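Local coordinates for protein beta-hexosaminidase Amuc_2018 (Akkermansia muciniphila, PDB 6JEA) that hydrolyses terminal non-reducing beta-linked N-acetylhexosamine residues, releasing N-acetylglucosamine from N-glycans and chitobiose, as a family 20 glycoside hydrolase, at residues G255-P260 with Q305-G310; L353-I358 with K368-Q373; G61-R66 with Y118-R123. One frame throughout, in Å; residues are numbered along the deposited sequence.

Contact 1 (G255-P260 with Q305-G310). With NAG (2-acetamido-2-deoxy-beta-D-glucopyranose), chain B.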
loop_
_atom_site.group_PDB
_atom_site.type_symbol
_atom_site.label_atom_id
_atom_site.label_comp_id
_atom_site.label_asym_id
_atom_site.label_seq_id
_atom_site.Cartn_x
_atom_site.Cartn_y
_atom_site.Cartn_z
ATOM N N GLY A 255 5.959 6.548 -8.946
ATOM C CA GLY A 255 7.252 6.200 -8.393
ATOM C C GLY A 255 8.016 7.443 -7.990
ATOM O O GLY A 255 7.792 7.993 -6.908
ATOM N N GLY A 256 8.913 7.903 -8.856
ATOM C CA GLY A 256 9.585 9.166 -8.650
ATOM C C GLY A 256 10.870 9.109 -7.854
ATOM O O GLY A 256 11.461 10.164 -7.595
ATOM N N ASP A 257 11.319 7.923 -7.450
ATOM C CA ASP A 257 12.605 7.816 -6.779
ATOM C C ASP A 257 13.732 8.179 -7.740
ATOM O O ASP A 257 13.601 8.054 -8.962
ATOM C CB ASP A 257 12.807 6.408 -6.220
ATOM C CG ASP A 257 12.487 5.326 -7.232
ATOM O OD1 ASP A 257 11.410 5.398 -7.861
ATOM O OD2 ASP A 257 13.316 4.403 -7.398
ATOM N N GLU A 258 14.845 8.646 -7.174
ATOM C CA GLU A 258 15.943 9.178 -7.974
ATOM C C GLU A 258 16.437 8.136 -8.967
ATOM O O GLU A 258 16.834 7.033 -8.581
ATOM C CB GLU A 258 17.085 9.629 -7.065
ATOM C CG GLU A 258 18.089 10.549 -7.740
ATOM C CD GLU A 258 19.194 10.993 -6.800
ATOM O OE1 GLU A 258 20.237 10.306 -6.735
ATOM O OE2 GLU A 258 19.014 12.025 -6.116
ATOM N N ALA A 259 16.404 8.490 -10.248
ATOM C CA ALA A 259 16.802 7.581 -11.312
ATOM C C ALA A 259 18.181 7.943 -11.846
ATOM O O ALA A 259 18.519 9.128 -11.940
ATOM C CB ALA A 259 15.791 7.618 -12.459
ATOM N N PRO A 260 19.000 6.948 -12.189
ATOM C CA PRO A 260 20.293 7.244 -12.823
ATOM C C PRO A 260 20.085 7.757 -14.241
ATOM O O PRO A 260 19.417 7.117 -15.057
ATOM C CB PRO A 260 21.020 5.895 -12.802
ATOM C CG PRO A 260 19.928 4.876 -12.733
ATOM C CD PRO A 260 18.812 5.506 -11.945
ATOM N N GLN A 305 1.177 10.856 -7.356
ATOM C CA GLN A 305 1.800 10.607 -6.064
ATOM C C GLN A 305 3.241 10.181 -6.288
ATOM O O GLN A 305 3.577 9.626 -7.337
ATOM C CB GLN A 305 1.056 9.536 -5.267
ATOM C CG GLN A 305 -0.270 9.998 -4.715
ATOM C CD GLN A 305 -0.868 8.990 -3.766
ATOM O OE1 GLN A 305 -0.475 7.823 -3.757
ATOM N NE2 GLN A 305 -1.828 9.430 -2.960
ATOM N N PHE A 306 4.100 10.454 -5.304
ATOM C CA PHE A 306 5.522 10.177 -5.495
ATOM C C PHE A 306 6.141 9.553 -4.253
ATOM O O PHE A 306 5.701 9.800 -3.130
ATOM C CB PHE A 306 6.318 11.448 -5.834
ATOM C CG PHE A 306 5.827 12.174 -7.051
ATOM C CD1 PHE A 306 4.841 13.141 -6.947
ATOM C CD2 PHE A 306 6.370 11.911 -8.296
ATOM C CE1 PHE A 306 4.395 13.823 -8.064
ATOM C CE2 PHE A 306 5.925 12.588 -9.418
ATOM C CZ PHE A 306 4.936 13.545 -9.300
ATOM N N TRP A 307 7.174 8.739 -4.469
ATOM C CA TRP A 307 8.129 8.451 -3.406
ATOM C C TRP A 307 8.974 9.699 -3.182
ATOM O O TRP A 307 9.599 10.203 -4.119
ATOM C CB TRP A 307 9.016 7.261 -3.769
ATOM C CG TRP A 307 8.272 5.982 -4.032
ATOM C CD1 TRP A 307 8.171 5.326 -5.225
ATOM C CD2 TRP A 307 7.530 5.201 -3.081
ATOM N NE1 TRP A 307 7.413 4.190 -5.078
ATOM C CE2 TRP A 307 7.008 4.089 -3.772
ATOM C CE3 TRP A 307 7.257 5.335 -1.716
ATOM C CZ2 TRP A 307 6.226 3.117 -3.144
ATOM C CZ3 TRP A 307 6.482 4.369 -1.093
ATOM C CH2 TRP A 307 5.977 3.275 -1.807
ATOM N N TYR A 308 8.986 10.207 -1.954
ATOM C CA TYR A 308 9.557 11.524 -1.706
ATOM C C TYR A 308 11.064 11.530 -1.935
ATOM O O TYR A 308 11.778 10.622 -1.499
ATOM C CB TYR A 308 9.244 11.979 -0.282
ATOM C CG TYR A 308 9.565 13.434 -0.016
ATOM C CD1 TYR A 308 9.136 14.430 -0.885
ATOM C CD2 TYR A 308 10.282 13.813 1.112
ATOM C CE1 TYR A 308 9.419 15.762 -0.643
ATOM C CE2 TYR A 308 10.571 15.145 1.363
ATOM C CZ TYR A 308 10.136 16.113 0.482
ATOM O OH TYR A 308 10.418 17.437 0.727
ATOM N N GLU A 309 11.539 12.557 -2.638
ATOM C CA GLU A 309 12.959 12.874 -2.735
ATOM C C GLU A 309 13.130 14.324 -2.314
ATOM O O GLU A 309 12.540 15.220 -2.927
ATOM C CB GLU A 309 13.499 12.653 -4.153
ATOM C CG GLU A 309 13.517 11.198 -4.623
ATOM C CD GLU A 309 14.579 10.351 -3.935
ATOM O OE1 GLU A 309 15.259 10.856 -3.016
ATOM O OE2 GLU A 309 14.738 9.171 -4.318
ATOM N N GLY A 310 13.932 14.549 -1.271
ATOM C CA GLY A 310 14.005 15.876 -0.673
ATOM C C GLY A 310 14.405 16.957 -1.658
ATOM O O GLY A 310 13.727 17.980 -1.788
HETATM C C1 NAG B . 12.331 0.096 -1.674
HETATM C C2 NAG B . 12.367 0.208 -3.201
HETATM C C3 NAG B . 11.796 -1.054 -3.849
HETATM C C4 NAG B . 12.440 -2.307 -3.275
HETATM C C5 NAG B . 12.356 -2.285 -1.754
HETATM C C6 NAG B . 13.050 -3.455 -1.101
HETATM C C7 NAG B . 12.206 2.471 -4.147
HETATM C C8 NAG B . 11.279 3.579 -4.540
HETATM N N2 NAG B . 11.626 1.378 -3.642
HETATM O O1 NAG B . 12.965 1.198 -1.113
HETATM O O3 NAG B . 12.024 -0.994 -5.252
HETATM O O4 NAG B . 11.768 -3.465 -3.756
HETATM O O5 NAG B . 12.989 -1.097 -1.264
HETATM O O6 NAG B . 12.898 -3.417 0.311
HETATM O O7 NAG B . 13.421 2.560 -4.281
#
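W307 and D257 lie side by side and point the same way, the indole and carboxylate planes 87° apart, with the acetamido methyl of the bound NAG set against both. C8 lies over one face of the indole toward its rim, 3.6 Å from W307 CD1, and 3.4 Å from D257 CG. D257 OD2 is bonded to H193, while W307 NE1 goes to E187. W307 N donates a short, straight bond to G255 O at 2.6 Å. G256 CA sits at the edge of the F306 ring, where a side chain on G256 would clash. E309 folds back, its chain bent at chi2 (-72°), and OE2 accepts a hydrogen bond from E258 N at 2.9 Å, the donor lying above the carboxylate plane. The same oxygen forms a salt bridge with R325. With an alanine here, E258 N would probably lose its acceptor and R325 this carboxylate. The E258 side chain runs out extended, CG anti to the backbone N (chi1 -163°), away from the sugar, so E309 fixes the main chain of this active-site residue and not its carboxylate. The segments thus join the ends of neighbouring parallel barrel strands; D257, linked to H193, and W307 border the acetamido methyl, consistent with a pocket for the N-acetyl group that family 20 enzymes generally use in substrate-assisted catalysis.

Contact 2 (L353-I358 with K368-Q373). With NAG (2-acetamido-2-deoxy-beta-D-glucopyranose), chain B.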
loop_
_atom_site.group_PDB
_atom_site.type_symbol
_atom_site.label_atom_id
_atom_site.label_comp_id
_atom_site.label_asym_id
_atom_site.label_seq_id
_atom_site.Cartn_x
_atom_site.Cartn_y
_atom_site.Cartn_z
ATOM N N LEU A 353 7.296 -4.249 5.178
ATOM C CA LEU A 353 6.934 -5.572 5.666
ATOM C C LEU A 353 7.589 -6.699 4.880
ATOM O O LEU A 353 7.286 -7.868 5.139
ATOM C CB LEU A 353 5.412 -5.739 5.653
ATOM C CG LEU A 353 4.659 -4.732 6.525
ATOM C CD1 LEU A 353 3.207 -5.145 6.716
ATOM C CD2 LEU A 353 5.354 -4.550 7.870
ATOM N N ASP A 354 8.474 -6.384 3.932
ATOM C CA ASP A 354 9.290 -7.425 3.321
ATOM C C ASP A 354 10.453 -7.839 4.212
ATOM O O ASP A 354 10.999 -8.932 4.029
ATOM C CB ASP A 354 9.819 -6.973 1.956
ATOM C CG ASP A 354 10.544 -5.636 2.013
ATOM O OD1 ASP A 354 10.108 -4.743 2.773
ATOM O OD2 ASP A 354 11.551 -5.478 1.283
ATOM N N PHE A 355 10.828 -7.003 5.176
ATOM C CA PHE A 355 11.922 -7.338 6.071
ATOM C C PHE A 355 11.494 -8.447 7.029
ATOM O O PHE A 355 10.316 -8.555 7.382
ATOM C CB PHE A 355 12.365 -6.110 6.867
ATOM C CG PHE A 355 12.888 -4.980 6.017
ATOM C CD1 PHE A 355 13.190 -5.173 4.676
ATOM C CD2 PHE A 355 13.083 -3.723 6.566
ATOM C CE1 PHE A 355 13.666 -4.131 3.898
ATOM C CE2 PHE A 355 13.564 -2.678 5.794
ATOM C CZ PHE A 355 13.854 -2.884 4.456
ATOM N N PRO A 356 12.431 -9.289 7.463
ATOM C CA PRO A 356 12.082 -10.340 8.425
ATOM C C PRO A 356 11.570 -9.743 9.727
ATOM O O PRO A 356 12.050 -8.706 10.189
ATOM C CB PRO A 356 13.403 -11.092 8.627
ATOM C CG PRO A 356 14.468 -10.110 8.223
ATOM C CD PRO A 356 13.861 -9.311 7.108
ATOM N N GLN A 357 10.571 -10.403 10.313
ATOM C CA GLN A 357 9.969 -9.928 11.550
ATOM C C GLN A 357 10.621 -10.515 12.794
ATOM O O GLN A 357 10.370 -10.020 13.898
ATOM C CB GLN A 357 8.466 -10.234 11.560
ATOM C CG GLN A 357 8.131 -11.692 11.321
ATOM C CD GLN A 357 6.699 -11.888 10.855
ATOM O OE1 GLN A 357 5.748 -11.557 11.567
ATOM N NE2 GLN A 357 6.540 -12.422 9.648
ATOM N N ILE A 358 11.444 -11.551 12.649
ATOM C CA ILE A 358 12.165 -12.153 13.764
ATOM C C ILE A 358 13.625 -12.304 13.359
ATOM O O ILE A 358 13.920 -12.791 12.262
ATOM C CB ILE A 358 11.567 -13.514 14.169
ATOM C CG1 ILE A 358 10.132 -13.336 14.674
ATOM C CG2 ILE A 358 12.428 -14.179 15.233
ATOM C CD1 ILE A 358 9.452 -14.628 15.066
ATOM N N LYS A 368 17.364 -5.564 7.207
ATOM C CA LYS A 368 17.354 -5.470 8.657
ATOM C C LYS A 368 16.065 -6.079 9.211
ATOM O O LYS A 368 15.105 -6.344 8.482
ATOM C CB LYS A 368 17.506 -4.018 9.104
ATOM C CG LYS A 368 16.274 -3.161 8.889
ATOM C CD LYS A 368 15.620 -2.809 10.218
ATOM C CE LYS A 368 14.506 -1.783 10.047
ATOM N NZ LYS A 368 13.702 -1.607 11.297
ATOM N N THR A 369 16.052 -6.305 10.521
ATOM C CA THR A 369 14.918 -6.933 11.186
ATOM C C THR A 369 13.973 -5.865 11.726
ATOM O O THR A 369 14.407 -4.921 12.393
ATOM C CB THR A 369 15.395 -7.840 12.322
ATOM O OG1 THR A 369 16.197 -8.902 11.786
ATOM C CG2 THR A 369 14.209 -8.435 13.075
ATOM N N THR A 370 12.683 -6.017 11.430
ATOM C CA THR A 370 11.638 -5.135 11.951
ATOM C C THR A 370 10.655 -6.001 12.731
ATOM O O THR A 370 9.782 -6.646 12.143
ATOM C CB THR A 370 10.934 -4.371 10.829
ATOM O OG1 THR A 370 11.903 -3.695 10.019
ATOM C CG2 THR A 370 9.980 -3.342 11.411
ATOM N N THR A 371 10.798 -6.021 14.053
ATOM C CA THR A 371 9.920 -6.843 14.868
ATOM C C THR A 371 8.537 -6.208 14.971
ATOM O O THR A 371 8.299 -5.076 14.539
ATOM C CB THR A 371 10.493 -7.038 16.271
ATOM O OG1 THR A 371 10.456 -5.793 16.979
ATOM C CG2 THR A 371 11.926 -7.548 16.201
ATOM N N LEU A 372 7.619 -6.962 15.576
ATOM C CA LEU A 372 6.265 -6.463 15.780
ATOM C C LEU A 372 6.246 -5.296 16.758
ATOM O O LEU A 372 5.520 -4.315 16.549
ATOM C CB LEU A 372 5.374 -7.597 16.275
ATOM C CG LEU A 372 3.938 -7.234 16.636
ATOM C CD1 LEU A 372 3.115 -6.952 15.384
ATOM C CD2 LEU A 372 3.337 -8.358 17.448
ATOM N N GLN A 373 7.032 -5.384 17.834
ATOM C CA GLN A 373 7.088 -4.290 18.799
ATOM C C GLN A 373 7.703 -3.043 18.175
ATOM O O GLN A 373 7.198 -1.925 18.367
ATOM C CB GLN A 373 7.878 -4.725 20.033
ATOM C CG GLN A 373 7.924 -3.689 21.141
ATOM C CD GLN A 373 8.541 -4.233 22.414
ATOM O OE1 GLN A 373 9.041 -5.358 22.445
ATOM N NE2 GLN A 373 8.504 -3.435 23.477
HETATM C C1 NAG B . 12.331 0.096 -1.674
HETATM C C2 NAG B . 12.367 0.208 -3.201
HETATM C C3 NAG B . 11.796 -1.054 -3.849
HETATM C C4 NAG B . 12.440 -2.307 -3.275
HETATM C C5 NAG B . 12.356 -2.285 -1.754
HETATM C C6 NAG B . 13.050 -3.455 -1.101
HETATM C C7 NAG B . 12.206 2.471 -4.147
HETATM C C8 NAG B . 11.279 3.579 -4.540
HETATM N N2 NAG B . 11.626 1.378 -3.642
HETATM O O1 NAG B . 12.965 1.198 -1.113
HETATM O O3 NAG B . 12.024 -0.994 -5.252
HETATM O O4 NAG B . 11.768 -3.465 -3.756
HETATM O O5 NAG B . 12.989 -1.097 -1.264
HETATM O O6 NAG B . 12.898 -3.417 0.311
HETATM O O7 NAG B . 13.421 2.560 -4.281
HETATM O O HOH W 1 8.267 -10.121 15.198
#
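Two loop segments meet through a single direct backbone hydrogen bond, T370 N to P356 O (3.0 Å, 159° at the hydrogen), extended by CA-H...O contacts from T369 CA to P356 O, Q357 CA to T370 O and T371 CA to Q357 O. One water carries the pairing further, donating to Q357 O and accepting from L372 N. F355 is the residue most buried by the other segment. Its CB lies 3.2 Å from K368 O, and the ring presents its edge to T370 OG1, which lies near the ring plane 3.6 Å from CD2. K368 crosses the ring obliquely, its CG above the plane near the CD2-CE2 side, 4.0 Å from F355 CD2; the chain then bends at chi2 (110°) so that NZ returns to T370 OG1 at 3.0 Å, and E349 O is a second acceptor for this amine. P356 and T369 cross at about a right angle. The T369 methyl CG2 stands anti to the backbone N (chi1 -63° for OG1) and rests 3.6 Å from P356 O, while OG1 bonds to Q359. Just before F355, D354 OD2 accepts a hydrogen bond from NAG O6 at 2.6 Å, and F355 CE1 is itself 3.7 Å from NAG O6, which suggests that the packing backs this side of the sugar site. T371 is the N-cap of helix 372-376, its OG1 accepting a hydrogen bond from K374 N. R417 of helix 417-426 bonds F355 O and T370 O, one from each segment, and L353 packs on strand 392-399, while L372 lies against helix 434-452.

Contact 3 (G61-R66 with Y118-R123)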
loop_
_atom_site.group_PDB
_atom_site.type_symbol
_atom_site.label_atom_id
_atom_site.label_comp_id
_atom_site.label_asym_id
_atom_site.label_seq_id
_atom_site.Cartn_x
_atom_site.Cartn_y
_atom_site.Cartn_z
ATOM N N GLY A 61 -18.003 0.035 11.308
ATOM C CA GLY A 61 -18.763 -0.522 12.413
ATOM C C GLY A 61 -19.049 -1.997 12.229
ATOM O O GLY A 61 -19.035 -2.766 13.190
ATOM N N LEU A 62 -19.298 -2.415 10.988
ATOM C CA LEU A 62 -19.501 -3.836 10.728
ATOM C C LEU A 62 -18.209 -4.624 10.912
ATOM O O LEU A 62 -18.248 -5.775 11.358
ATOM C CB LEU A 62 -20.081 -4.040 9.326
ATOM C CG LEU A 62 -21.477 -3.428 9.126
ATOM C CD1 LEU A 62 -22.028 -3.690 7.727
ATOM C CD2 LEU A 62 -22.450 -3.928 10.186
ATOM N N ALA A 63 -17.057 -4.018 10.608
ATOM C CA ALA A 63 -15.787 -4.676 10.913
ATOM C C ALA A 63 -15.616 -4.877 12.420
ATOM O O ALA A 63 -15.222 -5.962 12.885
ATOM C CB ALA A 63 -14.625 -3.860 10.345
ATOM N N THR A 64 -15.896 -3.831 13.198
ATOM C CA THR A 64 -15.822 -3.962 14.652
ATOM C C THR A 64 -16.799 -5.018 15.160
ATOM O O THR A 64 -16.469 -5.804 16.059
ATOM C CB THR A 64 -16.094 -2.616 15.324
ATOM O OG1 THR A 64 -15.021 -1.714 15.036
ATOM C CG2 THR A 64 -16.207 -2.783 16.834
ATOM N N LEU A 65 -18.003 -5.057 14.585
ATOM C CA LEU A 65 -18.989 -6.052 14.993
ATOM C C LEU A 65 -18.510 -7.461 14.668
ATOM O O LEU A 65 -18.762 -8.401 15.430
ATOM C CB LEU A 65 -20.331 -5.760 14.320
ATOM C CG LEU A 65 -21.514 -6.665 14.664
ATOM C CD1 LEU A 65 -21.819 -6.614 16.153
ATOM C CD2 LEU A 65 -22.737 -6.271 13.851
ATOM N N ARG A 66 -17.808 -7.626 13.544
ATOM C CA ARG A 66 -17.246 -8.933 13.211
ATOM C C ARG A 66 -16.192 -9.353 14.227
ATOM O O ARG A 66 -16.152 -10.516 14.648
ATOM C CB ARG A 66 -16.647 -8.911 11.806
ATOM C CG ARG A 66 -17.670 -8.969 10.692
ATOM C CD ARG A 66 -17.010 -8.742 9.347
ATOM N NE ARG A 66 -17.975 -8.762 8.254
ATOM C CZ ARG A 66 -17.700 -8.373 7.013
ATOM N NH1 ARG A 66 -16.488 -7.928 6.713
ATOM N NH2 ARG A 66 -18.636 -8.427 6.075
ATOM N N TYR A 118 -10.599 -6.396 7.437
ATOM C CA TYR A 118 -10.886 -6.788 8.814
ATOM C C TYR A 118 -10.210 -5.861 9.820
ATOM O O TYR A 118 -10.681 -5.723 10.955
ATOM C CB TYR A 118 -10.445 -8.235 9.023
ATOM C CG TYR A 118 -10.771 -8.866 10.364
ATOM C CD1 TYR A 118 -12.054 -9.313 10.654
ATOM C CD2 TYR A 118 -9.778 -9.065 11.314
ATOM C CE1 TYR A 118 -12.343 -9.913 11.867
ATOM C CE2 TYR A 118 -10.055 -9.664 12.525
ATOM C CZ TYR A 118 -11.338 -10.088 12.797
ATOM O OH TYR A 118 -11.616 -10.684 14.006
ATOM N N TYR A 119 -9.120 -5.206 9.421
ATOM C CA TYR A 119 -8.400 -4.276 10.282
ATOM C C TYR A 119 -8.592 -2.823 9.860
ATOM O O TYR A 119 -7.790 -1.961 10.231
ATOM C CB TYR A 119 -6.918 -4.645 10.319
ATOM C CG TYR A 119 -6.673 -5.955 11.029
ATOM C CD1 TYR A 119 -6.723 -6.030 12.415
ATOM C CD2 TYR A 119 -6.408 -7.121 10.318
ATOM C CE1 TYR A 119 -6.509 -7.225 13.076
ATOM C CE2 TYR A 119 -6.188 -8.322 10.971
ATOM C CZ TYR A 119 -6.242 -8.369 12.350
ATOM O OH TYR A 119 -6.029 -9.561 13.009
ATOM N N LYS A 120 -9.644 -2.541 9.090
ATOM C CA LYS A 120 -10.070 -1.192 8.721
ATOM C C LYS A 120 -9.054 -0.450 7.857
ATOM O O LYS A 120 -9.081 0.784 7.799
ATOM C CB LYS A 120 -10.413 -0.354 9.960
ATOM C CG LYS A 120 -11.566 -0.911 10.791
ATOM C CD LYS A 120 -11.944 0.055 11.902
ATOM C CE LYS A 120 -13.102 -0.462 12.739
ATOM N NZ LYS A 120 -12.698 -1.607 13.600
ATOM N N PHE A 121 -8.152 -1.161 7.185
ATOM C CA PHE A 121 -7.408 -0.544 6.095
ATOM C C PHE A 121 -8.380 -0.069 5.024
ATOM O O PHE A 121 -9.430 -0.678 4.798
ATOM C CB PHE A 121 -6.414 -1.530 5.481
ATOM C CG PHE A 121 -5.171 -1.742 6.296
ATOM C CD1 PHE A 121 -4.120 -0.839 6.229
ATOM C CD2 PHE A 121 -5.041 -2.853 7.111
ATOM C CE1 PHE A 121 -2.969 -1.034 6.970
ATOM C CE2 PHE A 121 -3.893 -3.056 7.856
ATOM C CZ PHE A 121 -2.856 -2.146 7.787
ATOM N N ASN A 122 -8.029 1.033 4.356
ATOM C CA ASN A 122 -8.889 1.573 3.310
ATOM C C ASN A 122 -8.132 1.950 2.042
ATOM O O ASN A 122 -8.737 2.516 1.123
ATOM C CB ASN A 122 -9.681 2.782 3.830
ATOM C CG ASN A 122 -8.800 3.979 4.154
ATOM O OD1 ASN A 122 -7.579 3.866 4.258
ATOM N ND2 ASN A 122 -9.426 5.136 4.325
ATOM N N ARG A 123 -6.836 1.650 1.954
ATOM C CA ARG A 123 -6.068 1.938 0.747
ATOM C C ARG A 123 -5.272 0.708 0.334
ATOM O O ARG A 123 -4.523 0.146 1.141
ATOM C CB ARG A 123 -5.133 3.135 0.960
ATOM C CG ARG A 123 -5.851 4.432 1.313
ATOM C CD ARG A 123 -6.645 4.974 0.133
ATOM N NE ARG A 123 -7.274 6.256 0.442
ATOM C CZ ARG A 123 -8.519 6.391 0.891
ATOM N NH1 ARG A 123 -9.278 5.320 1.081
ATOM N NH2 ARG A 123 -9.006 7.597 1.150
#
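K120 has a left-handed backbone (phi 65°) and sends its amine across to a helix of the other domain, where NZ donates to T64 OG1 at 2.7 Å. The positive phi belongs to a Schellman motif that ends helix 106-118, with K120 as its C-prime residue: F121 N returns to M116 O and K120 N to A117 O. From this turn the lysine chain runs extended as far as CE and bends only at chi4 (71°), which swings NZ onto the threonine hydroxyl and leaves CE 3.2 Å from T64 OG1. That hydroxyl also bonds to Y39 OH, and the lysine makes a cation-pi contact with W426; oxygen and ring together would probably stabilise the buried ammonium. T64 CB itself points away from the turn; OG1, anti to the carbonyl carbon (chi1 -68°), does the reaching. Beside this bond the packing is looser. A63 aims its methyl at the turn, 4.3 Å from K120 CG and 4.4 Å from Y118 O, and R66 CB lies 4.4 Å from Y118 CE1. The Y118 phenol continues past R66 to D70, one turn further along the same helix. The contact therefore joins helix 55-74 of the smaller N-terminal domain to the turn between helix 106-118 and strand 123-130 of the catalytic barrel. Y118 also packs on helix 434-452, its ring edge-to-face with F452, and F121 leans on helix 417-426.

Along the chain the contacts come in the order 3, 1, 2, each closing before the next opens. Contacts 1 and 2 belong to the catalytic barrel, their centres about 24 Å apart: contact 1 joins the ends of the neighbouring strands 251-255 and 303-307, while contact 2 lies in the loops after helix 348-351 and runs into the start of helix 372-376. Contact 3 is about 32 Å from contact 1, centre to centre, on the opposite side of the chain's centre, and about 24 Å from contact 2. Helices 417-426 and 434-452 border both contacts 2 and 3. Contacts 1 and 2 each reach the bound sugar, from separate parts of the barrel, while contact 3 docks the N-terminal domain.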